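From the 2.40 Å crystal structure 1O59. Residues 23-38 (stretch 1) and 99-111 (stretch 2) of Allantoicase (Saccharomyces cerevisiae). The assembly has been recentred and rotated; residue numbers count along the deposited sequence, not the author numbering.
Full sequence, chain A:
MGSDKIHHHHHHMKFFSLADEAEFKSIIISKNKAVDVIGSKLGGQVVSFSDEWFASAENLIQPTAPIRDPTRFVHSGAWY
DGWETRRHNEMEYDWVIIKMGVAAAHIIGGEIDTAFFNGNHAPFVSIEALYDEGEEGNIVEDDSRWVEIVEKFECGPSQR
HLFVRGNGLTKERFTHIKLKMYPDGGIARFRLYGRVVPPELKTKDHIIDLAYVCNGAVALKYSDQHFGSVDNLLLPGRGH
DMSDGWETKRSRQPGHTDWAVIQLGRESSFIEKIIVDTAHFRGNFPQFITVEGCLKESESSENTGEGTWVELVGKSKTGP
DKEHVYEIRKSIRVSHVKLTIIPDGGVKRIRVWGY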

# COMPACT_ATOMS: atom_id res chain seq x y z
N GLU A 23 -5.33 -15.82 -2.01
CA GLU A 23 -4.56 -16.47 -0.96
C GLU A 23 -3.27 -15.71 -0.62
O GLU A 23 -2.91 -15.59 0.53
CB GLU A 23 -4.26 -17.91 -1.35
CG GLU A 23 -5.51 -18.78 -1.36
CD GLU A 23 -6.36 -18.67 -2.62
OE1 GLU A 23 -7.52 -19.15 -2.61
OE2 GLU A 23 -5.90 -18.11 -3.62
N PHE A 24 -2.60 -15.18 -1.62
CA PHE A 24 -1.49 -14.26 -1.40
C PHE A 24 -1.91 -13.07 -0.50
O PHE A 24 -1.27 -12.76 0.51
CB PHE A 24 -0.97 -13.79 -2.75
CG PHE A 24 0.16 -12.79 -2.68
CD1 PHE A 24 1.42 -13.19 -2.28
CD2 PHE A 24 -0.04 -11.47 -3.05
CE1 PHE A 24 2.46 -12.29 -2.22
CE2 PHE A 24 1.00 -10.56 -3.00
CZ PHE A 24 2.25 -10.97 -2.58
N LYS A 25 -3.01 -12.43 -0.87
CA LYS A 25 -3.53 -11.27 -0.12
C LYS A 25 -3.91 -11.64 1.32
O LYS A 25 -3.72 -10.85 2.25
CB LYS A 25 -4.72 -10.65 -0.84
CG LYS A 25 -4.34 -9.81 -2.09
CD LYS A 25 -5.53 -9.72 -3.08
CE LYS A 25 -5.55 -8.38 -3.91
NZ LYS A 25 -6.66 -8.38 -4.97
N SER A 26 -4.44 -12.85 1.48
CA SER A 26 -4.70 -13.41 2.79
C SER A 26 -3.48 -13.35 3.70
O SER A 26 -3.58 -13.02 4.89
CB SER A 26 -5.09 -14.87 2.65
OG SER A 26 -6.49 -15.02 2.67
N ILE A 27 -2.35 -13.76 3.16
CA ILE A 27 -1.15 -13.89 3.95
C ILE A 27 -0.55 -12.51 4.21
O ILE A 27 -0.18 -12.17 5.32
CB ILE A 27 -0.18 -14.85 3.23
CG1 ILE A 27 -0.68 -16.29 3.41
CG2 ILE A 27 1.25 -14.67 3.72
CD1 ILE A 27 -0.57 -17.13 2.22
N ILE A 28 -0.48 -11.73 3.15
CA ILE A 28 0.11 -10.38 3.21
C ILE A 28 -0.67 -9.46 4.15
O ILE A 28 -0.11 -8.87 5.07
CB ILE A 28 0.21 -9.80 1.76
CG1 ILE A 28 1.22 -10.62 0.94
CG2 ILE A 28 0.60 -8.36 1.77
CD1 ILE A 28 2.64 -10.75 1.57
N ILE A 29 -1.97 -9.42 3.94
CA ILE A 29 -2.82 -8.45 4.60
C ILE A 29 -3.48 -8.99 5.85
O ILE A 29 -3.29 -8.44 6.92
CB ILE A 29 -3.88 -7.97 3.61
CG1 ILE A 29 -3.20 -7.28 2.43
CG2 ILE A 29 -4.83 -7.00 4.28
CD1 ILE A 29 -4.09 -7.18 1.19
N SER A 30 -4.28 -10.05 5.74
CA SER A 30 -5.05 -10.53 6.88
C SER A 30 -4.12 -11.06 7.94
O SER A 30 -4.34 -10.81 9.13
CB SER A 30 -6.05 -11.65 6.50
OG SER A 30 -6.79 -11.37 5.31
N LYS A 31 -3.09 -11.81 7.55
CA LYS A 31 -2.21 -12.42 8.55
C LYS A 31 -1.12 -11.47 8.99
O LYS A 31 -0.87 -11.31 10.18
CB LYS A 31 -1.60 -13.72 8.04
CG LYS A 31 -2.61 -14.84 7.90
CD LYS A 31 -1.93 -16.20 7.75
CE LYS A 31 -2.74 -17.13 6.85
NZ LYS A 31 -2.40 -18.56 7.08
N ASN A 32 -0.46 -10.83 8.04
CA ASN A 32 0.72 -10.06 8.39
C ASN A 32 0.46 -8.56 8.47
O ASN A 32 1.37 -7.82 8.78
CB ASN A 32 1.88 -10.38 7.41
CG ASN A 32 2.44 -11.78 7.58
OD1 ASN A 32 3.32 -12.03 8.42
ND2 ASN A 32 1.93 -12.71 6.79
N LYS A 33 -0.78 -8.14 8.20
CA LYS A 33 -1.19 -6.75 8.36
C LYS A 33 -0.29 -5.80 7.56
O LYS A 33 0.04 -4.70 8.02
CB LYS A 33 -1.20 -6.34 9.84
CG LYS A 33 -1.81 -7.39 10.81
CD LYS A 33 -3.28 -7.79 10.47
CE LYS A 33 -3.82 -8.86 11.46
NZ LYS A 33 -5.30 -9.01 11.40
N ALA A 34 0.09 -6.22 6.36
CA ALA A 34 1.09 -5.51 5.61
C ALA A 34 0.52 -4.66 4.48
O ALA A 34 -0.59 -4.91 3.99
CB ALA A 34 2.07 -6.47 5.04
N VAL A 35 1.33 -3.69 4.07
CA VAL A 35 1.03 -2.75 2.99
C VAL A 35 2.27 -2.54 2.13
O VAL A 35 3.38 -2.90 2.55
CB VAL A 35 0.58 -1.38 3.56
CG1 VAL A 35 -0.69 -1.52 4.41
CG2 VAL A 35 1.72 -0.74 4.39
N ASP A 36 2.09 -1.97 0.94
CA ASP A 36 3.22 -1.60 0.06
C ASP A 36 3.91 -0.33 0.57
O ASP A 36 3.50 0.82 0.29
CB ASP A 36 2.74 -1.43 -1.38
CG ASP A 36 3.83 -0.96 -2.32
OD1 ASP A 36 5.03 -1.18 -2.00
OD2 ASP A 36 3.55 -0.36 -3.41
N VAL A 37 4.98 -0.56 1.33
CA VAL A 37 5.64 0.51 2.06
C VAL A 37 6.53 1.37 1.16
O VAL A 37 7.04 2.39 1.63
CB VAL A 37 6.46 -0.03 3.25
CG1 VAL A 37 5.55 -0.70 4.29
CG2 VAL A 37 7.57 -1.00 2.75
N ILE A 38 6.75 0.93 -0.09
CA ILE A 38 7.53 1.71 -1.06
C ILE A 38 6.69 2.38 -2.14
O ILE A 38 7.25 3.10 -2.98
CB ILE A 38 8.63 0.86 -1.74
CG1 ILE A 38 8.02 -0.26 -2.60
CG2 ILE A 38 9.56 0.32 -0.69
CD1 ILE A 38 9.02 -1.17 -3.26
N LYS A 99 13.36 4.86 -0.52
CA LYS A 99 13.00 5.17 0.82
C LYS A 99 11.51 4.90 0.98
O LYS A 99 10.71 5.28 0.12
CB LYS A 99 13.31 6.62 1.10
CG LYS A 99 13.19 6.94 2.56
CD LYS A 99 13.74 8.30 2.91
CE LYS A 99 13.46 8.55 4.43
NZ LYS A 99 13.66 9.98 4.84
N MSE A 100 11.14 4.22 2.06
CA MSE A 100 9.72 3.97 2.32
C MSE A 100 9.00 5.28 2.64
O MSE A 100 9.60 6.26 3.09
CB MSE A 100 9.51 3.06 3.55
CG MSE A 100 10.14 1.71 3.44
SE MSE A 100 10.02 0.76 5.12
CE MSE A 100 11.07 -0.57 4.65
N GLY A 101 7.68 5.25 2.45
CA GLY A 101 6.86 6.39 2.80
C GLY A 101 6.46 6.34 4.25
O GLY A 101 6.13 7.33 4.83
N VAL A 102 6.47 5.15 4.83
CA VAL A 102 6.32 4.98 6.28
C VAL A 102 7.69 5.09 6.96
O VAL A 102 8.72 4.99 6.31
CB VAL A 102 5.68 3.64 6.62
CG1 VAL A 102 4.31 3.58 6.00
CG2 VAL A 102 6.56 2.46 6.15
N ALA A 103 7.68 5.29 8.26
CA ALA A 103 8.91 5.49 9.04
C ALA A 103 9.84 4.26 9.13
O ALA A 103 11.07 4.43 9.23
CB ALA A 103 8.53 5.94 10.44
N ALA A 104 9.24 3.06 9.13
CA ALA A 104 9.94 1.81 9.28
C ALA A 104 8.96 0.63 9.15
O ALA A 104 7.77 0.76 9.40
CB ALA A 104 10.65 1.76 10.61
N ALA A 105 9.47 -0.53 8.77
CA ALA A 105 8.64 -1.72 8.66
C ALA A 105 9.45 -3.03 8.72
O ALA A 105 10.63 -3.08 8.37
CB ALA A 105 7.84 -1.66 7.36
N HIS A 106 8.77 -4.09 9.16
CA HIS A 106 9.23 -5.47 9.02
C HIS A 106 8.69 -6.05 7.68
O HIS A 106 7.51 -5.93 7.40
CB HIS A 106 8.71 -6.31 10.19
CG HIS A 106 9.27 -5.92 11.52
ND1 HIS A 106 8.64 -5.03 12.36
CD2 HIS A 106 10.37 -6.33 12.19
CE1 HIS A 106 9.33 -4.90 13.48
NE2 HIS A 106 10.39 -5.68 13.40
N ILE A 107 9.55 -6.67 6.86
CA ILE A 107 9.14 -7.12 5.50
C ILE A 107 8.63 -8.55 5.44
O ILE A 107 9.21 -9.43 6.04
CB ILE A 107 10.30 -6.93 4.49
CG1 ILE A 107 10.82 -5.51 4.54
CG2 ILE A 107 9.85 -7.27 3.08
CD1 ILE A 107 9.71 -4.42 4.28
N ILE A 108 7.54 -8.76 4.71
CA ILE A 108 6.96 -10.10 4.55
C ILE A 108 7.02 -10.63 3.11
O ILE A 108 7.15 -11.83 2.88
CB ILE A 108 5.48 -10.14 5.08
CG1 ILE A 108 4.86 -11.51 4.81
CG2 ILE A 108 4.61 -9.02 4.50
CD1 ILE A 108 5.58 -12.66 5.55
N GLY A 109 6.90 -9.73 2.13
CA GLY A 109 6.85 -10.17 0.75
C GLY A 109 6.81 -9.03 -0.20
O GLY A 109 7.14 -7.90 0.17
N GLY A 110 6.39 -9.33 -1.42
CA GLY A 110 6.36 -8.31 -2.46
C GLY A 110 5.86 -8.78 -3.80
O GLY A 110 5.43 -9.92 -3.96
N GLU A 111 5.89 -7.86 -4.75
CA GLU A 111 5.58 -8.14 -6.15
C GLU A 111 6.62 -7.55 -7.09
O GLU A 111 7.00 -6.35 -6.98
CB GLU A 111 4.19 -7.60 -6.57
CG GLU A 111 3.93 -7.79 -8.09
CD GLU A 111 2.59 -7.25 -8.61
OE1 GLU A 111 1.66 -6.97 -7.80
OE2 GLU A 111 2.45 -7.12 -9.85

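Helix 23-31 lies across strand 105-111, with the two N-to-C directions 154° apart, so they run roughly antiparallel. Their axes come within 9.0 Å. The chain then turns and brings Val 37 and Ile 38 alongside the start of stretch 2. Together the two stretches bury 494 Å², counting both sides. Most of this contact is apolar.

One hydrogen bond joins the stretches. Gly 101 N donates to Val 37 O at 3.0 Å, with an N-H...O angle of 157°. The same carbonyl oxygen, Val 37 O, lies 3.2 Å from Met 100 CA. The backbones are close here: Ile 38 CA and Met 100 CA are 4.6 Å apart.

The apolar contacts form two groups. The first centres on Val 37, which has 104 Å² covered by stretch 2, the largest share of any residue. Its CA-to-CB bond points toward stretch 2, and chi1 is m. Val 37 CG1 meets Val 102 CG2 at 3.8 Å and Ala 105 CB at 3.9 Å. Val 37 CG2 meets Met 100 CG at 3.8 Å and Ile 107 CD1 at 4.3 Å. A branched side chain suits this place because its two methyls reach different neighbours. Met 100 is selenomethionine; its CG also lies 4.4 Å from Ile 38 CG2.

The second group centres on Ile 108, with 93 Å² covered by stretch 1. Its CA-to-CB bond points toward that stretch, with chi1 t and chi2 p. Ile 108 CG2 packs against Ala 34 CB at 3.6 Å and Ile 28 CD1 at 3.9 Å. Ala 34 points toward stretch 2, and its single methyl is enough to make contact. The CA-to-CB bond of Ile 28 points sideways, but the end of the side chain comes nearer, with both chi angles m. All three residues are buried, as suits their apolar side chains.

Asn 32 is the polar side chain beside this group. Asn 32 CG lies 3.7 Å from Ile 108 CG1, a packing contact. Its amide is also used within stretch 1: Asn 32 ND2 donates to Ile 27 O at 2.6 Å, with an angle of 167°. This ties the side chain back to the helix while it covers Ile 108. Lys 33 follows with positive phi as the chain leaves the helix.

Gly 109 leaves room for Ile 28. Gly 109 CA is 4.3 Å from Ile 28 CD1. A CB in ideal position on Gly 109 would lie only 3.2 Å from Ile 28 CD1, so the missing side chain allows the close approach. At Gly 110 the contact is with the backbone: Phe 24 CZ lies 3.6 Å from Gly 110 O, which sits obliquely to the ring. The CA-to-CB bond of Phe 24 points sideways, but with chi1 t the ring end comes nearer to the strand. Phe 24 and both glycines are buried.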